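Local coordinates for protein ubiquitin-conjugating enzyme E2, putative (Plasmodium falciparum, PDB 2Q0V) that probably takes part in attaching ubiquitin to proteins, as a member of the ubiquitin-conjugating E2 family related to the UBE2V variants, at residues L27-R32 and N122-T127; G45-D50 and N56-I61. One frame throughout, in Å; residues are numbered along the deposited sequence.

Contact 1: residues L27-R32 and N122-T127; sequences LDELER and NYTIET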
ATOM      1  N   LEU A  27      13.989   2.973  -6.860  1.00 41.47           N
ATOM      2  CA  LEU A  27      14.700   4.165  -6.402  1.00 41.67           C
ATOM      3  C   LEU A  27      13.878   5.461  -6.532  1.00 41.20           C
ATOM      4  O   LEU A  27      13.938   6.300  -5.649  1.00 41.63           O
ATOM      5  CB  LEU A  27      16.060   4.295  -7.084  1.00 42.15           C
ATOM      6  CG  LEU A  27      17.109   3.234  -6.670  1.00 43.73           C
ATOM      7  CD1 LEU A  27      18.287   3.211  -7.682  1.00 43.29           C
ATOM      8  CD2 LEU A  27      17.611   3.411  -5.218  1.00 41.83           C
ATOM      9  N   ASP A  28      13.101   5.609  -7.608  1.00 40.97           N
ATOM     10  CA  ASP A  28      12.185   6.755  -7.777  1.00 40.65           C
ATOM     11  C   ASP A  28      11.102   6.832  -6.673  1.00 39.81           C
ATOM     12  O   ASP A  28      10.915   7.873  -6.051  1.00 38.71           O
ATOM     13  CB  ASP A  28      11.515   6.701  -9.146  1.00 41.09           C
ATOM     14  CG  ASP A  28      12.476   7.007 -10.293  1.00 44.12           C
ATOM     15  OD1 ASP A  28      13.509   7.703 -10.062  1.00 43.16           O
ATOM     16  OD2 ASP A  28      12.170   6.548 -11.433  1.00 47.00           O
ATOM     17  N   GLU A  29      10.428   5.703  -6.441  1.00 38.86           N
ATOM     18  CA  GLU A  29       9.427   5.560  -5.400  1.00 38.62           C
ATOM     19  C   GLU A  29       9.997   5.736  -3.994  1.00 38.97           C
ATOM     20  O   GLU A  29       9.316   6.260  -3.112  1.00 38.17           O
ATOM     21  CB  GLU A  29       8.687   4.225  -5.525  1.00 38.53           C
ATOM     22  CG  GLU A  29       7.979   4.026  -6.872  1.00 37.80           C
ATOM     23  CD  GLU A  29       6.990   2.872  -6.860  1.00 38.17           C
ATOM     24  OE1 GLU A  29       6.207   2.749  -5.916  1.00 38.67           O
ATOM     25  OE2 GLU A  29       6.969   2.080  -7.805  1.00 39.08           O
ATOM     26  N   LEU A  30      11.248   5.325  -3.787  1.00 39.58           N
ATOM     27  CA  LEU A  30      11.890   5.497  -2.492  1.00 40.06           C
ATOM     28  C   LEU A  30      12.152   6.968  -2.165  1.00 40.09           C
ATOM     29  O   LEU A  30      11.921   7.424  -1.044  1.00 39.81           O
ATOM     30  CB  LEU A  30      13.202   4.700  -2.434  1.00 41.25           C
ATOM     31  CG  LEU A  30      13.997   4.910  -1.134  1.00 40.83           C
ATOM     32  CD1 LEU A  30      13.299   4.140  -0.003  1.00 40.10           C
ATOM     33  CD2 LEU A  30      15.463   4.543  -1.282  1.00 41.50           C
ATOM     34  N   GLU A  31      12.637   7.697  -3.163  1.00 40.88           N
ATOM     35  CA  GLU A  31      12.916   9.130  -3.062  1.00 42.17           C
ATOM     36  C   GLU A  31      11.633   9.918  -2.820  1.00 40.68           C
ATOM     37  O   GLU A  31      11.613  10.880  -2.051  1.00 40.41           O
ATOM     38  CB  GLU A  31      13.588   9.599  -4.344  1.00 41.43           C
ATOM     39  CG  GLU A  31      14.158  11.009  -4.304  1.00 45.53           C
ATOM     40  CD  GLU A  31      14.600  11.502  -5.697  1.00 47.34           C
ATOM     41  OE1 GLU A  31      15.026  10.643  -6.541  1.00 53.45           O
ATOM     42  OE2 GLU A  31      14.503  12.742  -5.946  1.00 51.35           O
ATOM     43  N   ARG A  32      10.576   9.487  -3.495  1.00 40.12           N
ATOM     44  CA  ARG A  32       9.227   9.986  -3.303  1.00 39.99           C
ATOM     45  C   ARG A  32       8.714   9.770  -1.872  1.00 40.21           C
ATOM     46  O   ARG A  32       8.242  10.704  -1.248  1.00 39.60           O
ATOM     47  CB  ARG A  32       8.306   9.301  -4.316  1.00 39.64           C
ATOM     48  CG  ARG A  32       6.852   9.620  -4.165  1.00 38.55           C
ATOM     49  CD  ARG A  32       6.465  10.956  -4.761  1.00 35.50           C
ATOM     50  NE  ARG A  32       5.012  11.025  -4.779  1.00 33.10           N
ATOM     51  CZ  ARG A  32       4.293  12.117  -4.987  1.00 29.35           C
ATOM     52  NH1 ARG A  32       2.969  12.031  -4.956  1.00 25.98           N
ATOM     53  NH2 ARG A  32       4.883  13.281  -5.203  1.00 25.76           N
ATOM     54  N   ASN A 122       1.869   1.085 -14.445  1.00 37.11           N
ATOM     55  CA  ASN A 122       1.854   2.509 -14.148  1.00 35.72           C
ATOM     56  C   ASN A 122       1.262   2.877 -12.769  1.00 35.01           C
ATOM     57  O   ASN A 122       1.279   4.049 -12.391  1.00 34.93           O
ATOM     58  CB  ASN A 122       1.096   3.273 -15.231  1.00 35.24           C
ATOM     59  CG  ASN A 122       1.693   3.093 -16.609  1.00 35.13           C
ATOM     60  OD1 ASN A 122       2.856   3.453 -16.865  1.00 36.35           O
ATOM     61  ND2 ASN A 122       0.902   2.531 -17.506  1.00 31.09           N
ATOM     62  N   TYR A 123       0.726   1.887 -12.050  1.00 33.77           N
ATOM     63  CA  TYR A 123       0.380   2.030 -10.639  1.00 32.99           C
ATOM     64  C   TYR A 123       1.646   1.878  -9.786  1.00 32.94           C
ATOM     65  O   TYR A 123       2.660   1.311 -10.235  1.00 32.15           O
ATOM     66  CB  TYR A 123      -0.681   0.997 -10.220  1.00 33.25           C
ATOM     67  CG  TYR A 123      -1.985   1.028 -11.025  1.00 32.46           C
ATOM     68  CD1 TYR A 123      -2.481   2.216 -11.567  1.00 30.69           C
ATOM     69  CD2 TYR A 123      -2.720  -0.127 -11.225  1.00 32.17           C
ATOM     70  CE1 TYR A 123      -3.661   2.238 -12.290  1.00 29.02           C
ATOM     71  CE2 TYR A 123      -3.918  -0.107 -11.940  1.00 31.46           C
ATOM     72  CZ  TYR A 123      -4.373   1.069 -12.460  1.00 31.73           C
ATOM     73  OH  TYR A 123      -5.562   1.072 -13.164  1.00 35.16           O
ATOM     74  N   THR A 124       1.590   2.416  -8.562  1.00 32.66           N
ATOM     75  CA  THR A 124       2.736   2.462  -7.646  1.00 31.71           C
ATOM     76  C   THR A 124       2.326   1.943  -6.283  1.00 31.56           C
ATOM     77  O   THR A 124       1.159   1.688  -6.032  1.00 31.49           O
ATOM     78  CB  THR A 124       3.301   3.917  -7.482  1.00 31.53           C
ATOM     79  OG1 THR A 124       2.263   4.805  -7.062  1.00 31.82           O
ATOM     80  CG2 THR A 124       3.873   4.452  -8.803  1.00 31.08           C
ATOM     81  N   ILE A 125       3.304   1.777  -5.407  1.00 31.80           N
ATOM     82  CA  ILE A 125       3.053   1.609  -3.985  1.00 32.08           C
ATOM     83  C   ILE A 125       2.053   2.676  -3.493  1.00 32.28           C
ATOM     84  O   ILE A 125       1.079   2.346  -2.811  1.00 33.34           O
ATOM     85  CB  ILE A 125       4.389   1.630  -3.199  1.00 32.15           C
ATOM     86  CG1 ILE A 125       5.183   0.347  -3.515  1.00 33.89           C
ATOM     87  CG2 ILE A 125       4.130   1.730  -1.693  1.00 29.90           C
ATOM     88  CD1 ILE A 125       6.659   0.523  -3.572  1.00 34.87           C
ATOM     89  N   GLU A 126       2.269   3.932  -3.875  1.00 32.27           N
ATOM     90  CA  GLU A 126       1.365   5.014  -3.526  1.00 33.62           C
ATOM     91  C   GLU A 126      -0.081   4.798  -4.018  1.00 31.77           C
ATOM     92  O   GLU A 126      -1.021   4.937  -3.223  1.00 31.45           O
ATOM     93  CB  GLU A 126       1.944   6.349  -3.971  1.00 33.29           C
ATOM     94  CG  GLU A 126       1.038   7.551  -3.825  1.00 36.36           C
ATOM     95  CD  GLU A 126       1.743   8.879  -4.194  1.00 38.95           C
ATOM     96  OE1 GLU A 126       2.988   8.870  -4.464  1.00 45.17           O
ATOM     97  OE2 GLU A 126       1.045   9.933  -4.214  1.00 44.35           O
ATOM     98  N   THR A 127      -0.251   4.410  -5.282  1.00 30.44           N
ATOM     99  CA  THR A 127      -1.591   4.051  -5.821  1.00 30.12           C
ATOM    100  C   THR A 127      -2.352   3.061  -4.938  1.00 29.84           C
ATOM    101  O   THR A 127      -3.573   3.173  -4.767  1.00 29.95           O
ATOM    102  CB  THR A 127      -1.520   3.426  -7.257  1.00 29.63           C
ATOM    103  OG1 THR A 127      -0.589   4.158  -8.052  1.00 28.86           O
ATOM    104  CG2 THR A 127      -2.853   3.493  -7.943  1.00 28.04           C
TER
HETATM  105  O   HOH W   1       5.200   4.977  -4.580  1.00 34.81           O
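Glu29, midway along helix 22-34, faces the first turn of helix 125-135, where the backbones come nearest with the CA atoms of Glu29 and Ile125 7.6 Å apart. Thr124 is the N-cap residue of the second helix, and its N donates to Thr127 OG1 (2.8 Å). Ile125 N, in the first turn of the helix, where an N-H has no C=O of a preceding turn to bond to, donates to Glu29 OE1 at 3.1 Å, on the syn side and tilted moderately (21°) from the carboxylate plane. A carboxylate suits this place because its negative charge would be favoured by the helix N-terminus. With CG anti to its carbonyl carbon and the chain extended beyond, Glu29 can span the gap. Its OE1 also accepts from a water, 2.8 Å from it, that in turn takes the N-H of Glu126, while OE2 is held by Arg25 and the hydroxyl of Tyr84. Thr124 CB and Ile125 CD1 pack against this buried carboxylate.

One turn further on, Arg32 and Glu126 cross at about a right angle and form a side-on salt bridge. Arg32 NE donates to Glu126 OE1 (3.0 Å) and Arg32 NH1 to Glu126 OE2 (2.9 Å), each carboxylate oxygen accepting through its syn lone pair and lying close to the guanidinium plane; the two planar groups are within 12° of coplanar. The bend at chi2 of Arg32 (80°) turns its guanidinium toward Glu126. The side chains of Arg32 and Glu126 also touch Phe44 of strand 42-46, so the two helices meet beside the edge strand of the sheet.

Contact 2: residues G45-D50 and N56-I61; sequences GLESAD and NWSCTI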
ATOM      1  N   GLY A  45       7.988   3.520   2.940  1.00 39.09           N
ATOM      2  CA  GLY A  45       9.443   3.451   2.885  1.00 41.02           C
ATOM      3  C   GLY A  45       9.937   2.031   3.035  1.00 42.27           C
ATOM      4  O   GLY A  45       9.160   1.085   3.107  1.00 42.65           O
ATOM      5  N   LEU A  46      11.249   1.879   3.073  1.00 44.12           N
ATOM      6  CA  LEU A  46      11.859   0.576   3.199  1.00 45.56           C
ATOM      7  C   LEU A  46      11.691   0.054   4.613  1.00 46.78           C
ATOM      8  O   LEU A  46      11.776   0.801   5.571  1.00 45.95           O
ATOM      9  CB  LEU A  46      13.338   0.662   2.824  1.00 45.35           C
ATOM     10  CG  LEU A  46      13.636   0.795   1.332  1.00 44.33           C
ATOM     11  CD1 LEU A  46      15.129   0.874   1.148  1.00 46.21           C
ATOM     12  CD2 LEU A  46      13.091  -0.365   0.550  1.00 43.49           C
ATOM     13  N   GLU A  47      11.405  -1.233   4.720  1.00 49.54           N
ATOM     14  CA  GLU A  47      11.337  -1.913   6.009  1.00 52.78           C
ATOM     15  C   GLU A  47      12.694  -1.796   6.716  1.00 53.63           C
ATOM     16  O   GLU A  47      12.760  -1.491   7.911  1.00 53.77           O
ATOM     17  CB  GLU A  47      10.961  -3.366   5.776  1.00 52.25           C
ATOM     18  CG  GLU A  47      10.546  -4.157   7.001  1.00 55.11           C
ATOM     19  CD  GLU A  47       9.959  -5.519   6.612  1.00 56.02           C
ATOM     20  OE1 GLU A  47      10.090  -5.922   5.421  1.00 60.59           O
ATOM     21  OE2 GLU A  47       9.357  -6.189   7.484  1.00 60.01           O
ATOM     22  N   SER A  48      13.774  -2.004   5.963  1.00 55.35           N
ATOM     23  CA  SER A  48      15.120  -1.751   6.486  1.00 57.05           C
ATOM     24  C   SER A  48      16.045  -1.114   5.446  1.00 57.86           C
ATOM     25  O   SER A  48      16.115  -1.551   4.291  1.00 57.76           O
ATOM     26  CB  SER A  48      15.739  -3.018   7.107  1.00 57.00           C
ATOM     27  OG  SER A  48      15.890  -4.032   6.138  1.00 57.80           O
ATOM     28  N   ALA A  49      16.760  -0.084   5.887  1.00 59.22           N
ATOM     29  CA  ALA A  49      17.571   0.752   5.006  1.00 60.64           C
ATOM     30  C   ALA A  49      18.663   0.003   4.233  1.00 61.70           C
ATOM     31  O   ALA A  49      19.142   0.503   3.206  1.00 62.60           O
ATOM     32  CB  ALA A  49      18.169   1.927   5.792  1.00 60.62           C
ATOM     33  N   ASP A  50      19.036  -1.190   4.704  1.00 62.17           N
ATOM     34  CA  ASP A  50      20.099  -1.977   4.067  1.00 62.75           C
ATOM     35  C   ASP A  50      19.646  -2.974   2.970  1.00 62.24           C
ATOM     36  O   ASP A  50      20.491  -3.634   2.358  1.00 62.37           O
ATOM     37  CB  ASP A  50      20.972  -2.679   5.135  1.00 63.55           C
ATOM     38  CG  ASP A  50      20.313  -3.934   5.721  1.00 65.56           C
ATOM     39  OD1 ASP A  50      19.665  -4.699   4.971  1.00 68.38           O
ATOM     40  OD2 ASP A  50      20.458  -4.169   6.943  1.00 68.05           O
ATOM     41  N   ASN A  56      10.849  -4.890   0.162  1.00 41.50           N
ATOM     42  CA  ASN A  56       9.939  -4.857   1.313  1.00 41.63           C
ATOM     43  C   ASN A  56       9.714  -3.442   1.863  1.00 39.95           C
ATOM     44  O   ASN A  56      10.669  -2.748   2.243  1.00 39.36           O
ATOM     45  CB  ASN A  56      10.464  -5.760   2.436  1.00 42.19           C
ATOM     46  CG  ASN A  56       9.738  -7.113   2.491  1.00 47.67           C
ATOM     47  OD1 ASN A  56      10.143  -8.098   1.824  1.00 50.96           O
ATOM     48  ND2 ASN A  56       8.652  -7.171   3.294  1.00 49.73           N
ATOM     49  N   TRP A  57       8.455  -3.030   1.926  1.00 38.24           N
ATOM     50  CA  TRP A  57       8.141  -1.652   2.302  1.00 37.55           C
ATOM     51  C   TRP A  57       7.254  -1.591   3.503  1.00 37.18           C
ATOM     52  O   TRP A  57       6.225  -2.262   3.545  1.00 37.29           O
ATOM     53  CB  TRP A  57       7.497  -0.881   1.133  1.00 37.12           C
ATOM     54  CG  TRP A  57       8.403  -0.788  -0.085  1.00 37.18           C
ATOM     55  CD1 TRP A  57       8.781  -1.818  -0.908  1.00 35.37           C
ATOM     56  CD2 TRP A  57       9.028   0.386  -0.607  1.00 35.65           C
ATOM     57  NE1 TRP A  57       9.605  -1.356  -1.903  1.00 32.31           N
ATOM     58  CE2 TRP A  57       9.772  -0.009  -1.748  1.00 35.71           C
ATOM     59  CE3 TRP A  57       9.028   1.731  -0.235  1.00 35.70           C
ATOM     60  CZ2 TRP A  57      10.533   0.899  -2.504  1.00 35.89           C
ATOM     61  CZ3 TRP A  57       9.769   2.629  -0.982  1.00 35.52           C
ATOM     62  CH2 TRP A  57      10.507   2.208  -2.116  1.00 36.33           C
ATOM     63  N   SER A  58       7.664  -0.771   4.467  1.00 37.23           N
ATOM     64  CA  SER A  58       6.823  -0.374   5.585  1.00 38.14           C
ATOM     65  C   SER A  58       5.979   0.860   5.237  1.00 37.59           C
ATOM     66  O   SER A  58       6.517   1.900   4.858  1.00 37.63           O
ATOM     67  CB  SER A  58       7.674  -0.080   6.812  1.00 37.90           C
ATOM     68  OG  SER A  58       8.140  -1.294   7.351  1.00 41.77           O
ATOM     69  N   CYS A  59       4.664   0.721   5.406  1.00 37.32           N
ATOM     70  CA  CYS A  59       3.673   1.714   4.995  1.00 37.18           C
ATOM     71  C   CYS A  59       2.686   2.078   6.104  1.00 37.20           C
ATOM     72  O   CYS A  59       2.398   1.274   6.989  1.00 37.54           O
ATOM     73  CB  CYS A  59       2.912   1.203   3.778  1.00 36.41           C
ATOM     74  SG  CYS A  59       3.985   0.675   2.418  1.00 37.83           S
ATOM     75  N   THR A  60       2.167   3.296   6.038  1.00 37.50           N
ATOM     76  CA  THR A  60       1.139   3.775   6.951  1.00 38.11           C
ATOM     77  C   THR A  60      -0.030   4.396   6.174  1.00 38.48           C
ATOM     78  O   THR A  60       0.181   5.185   5.228  1.00 38.30           O
ATOM     79  CB  THR A  60       1.713   4.817   7.925  1.00 38.32           C
ATOM     80  OG1 THR A  60       2.796   4.238   8.665  1.00 39.93           O
ATOM     81  CG2 THR A  60       0.679   5.265   8.908  1.00 38.25           C
ATOM     82  N   ILE A  61      -1.243   4.026   6.589  1.00 38.17           N
ATOM     83  CA  ILE A  61      -2.490   4.628   6.143  1.00 38.89           C
ATOM     84  C   ILE A  61      -3.204   5.287   7.355  1.00 38.30           C
ATOM     85  O   ILE A  61      -3.517   4.615   8.353  1.00 37.29           O
ATOM     86  CB  ILE A  61      -3.441   3.555   5.533  1.00 38.98           C
ATOM     87  CG1 ILE A  61      -2.955   3.093   4.162  1.00 41.44           C
ATOM     88  CG2 ILE A  61      -4.855   4.081   5.365  1.00 40.47           C
ATOM     89  CD1 ILE A  61      -3.757   1.882   3.648  1.00 39.33           C
TER
HETATM   90  O   HOH W   2      13.295  -3.472   3.123  1.00 45.31           O
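Backbone hydrogen bonds join Gly45 and Ser58, an antiparallel hydrogen-bonded pair. Gly45 N donates to Ser58 O at 2.9 Å, whereas the return bond from Ser58 N to Gly45 O, though short at 2.7 Å, is weak because it is bent to 123° at the hydrogen. The same carbonyl oxygen receives a CA-H...O contact from Trp57 CA, 3.0 Å away. Leu46 and Trp57 follow as a non-hydrogen-bonded pair, and beyond it Glu47 N makes a nearly straight bond to Asn56 O (3.0 Å, 174°), which carries the contact past the end of the strand. Asn56 O has a second donor, a water 2.9 Å away that links it to the N-H of Ser48, one residue further on.

Apolar contact is made by one branch of Leu46. Its CD2 lies over a face of the Trp57 indole, 4.2 Å from the centroid of the six-membered ring and 15° off the normal, a CH-pi contact between side chains that cross obliquely. Leucine suits the place because a methyl of its fork can reach the ring although its CB points away from the partner strand. Trp57 NE1, the polar edge of this buried ring, donates to Leu54 O.

Polar side chains occupy the more open part of the contact. With CG anti to the backbone N and the chain extended beyond it, Glu47 carries its carboxylate alongside Asn56, the carboxylate and amide planes turned moderately against each other. Ser58 OG rests 3.5 Å from Glu47 CA.

These two strands form a beta hairpin, with 42-46 at the edge of the four-stranded antiparallel sheet and 56-62 inside it, bonded on to 73-79; the indole lies between Leu46 and Ile125 of helix 125-135, with Leu30 of helix 22-34 at its edge.

In the fold
Contact 1 joins two helices far apart in sequence, while contact 2 ties neighbouring strands of a hairpin at the start of the sheet. Contact 1 is partly buried, with Glu29 and Ile125 enclosed; contact 2 is mainly a surface contact in which Trp57 is the buried residue. Their centres are about 12 Å apart, and Leu30 and Ile125 join them in a shared apolar layer, Leu30 packing on Leu46 as well. The chemistry differs accordingly. In contact 1 side-chain charge does the work, with a buried carboxylate at a helix start and a more exposed ion pair; in contact 2 backbone bonds set the pairing. The two contacts thus meet at the indole of Trp57, against which both helices pack.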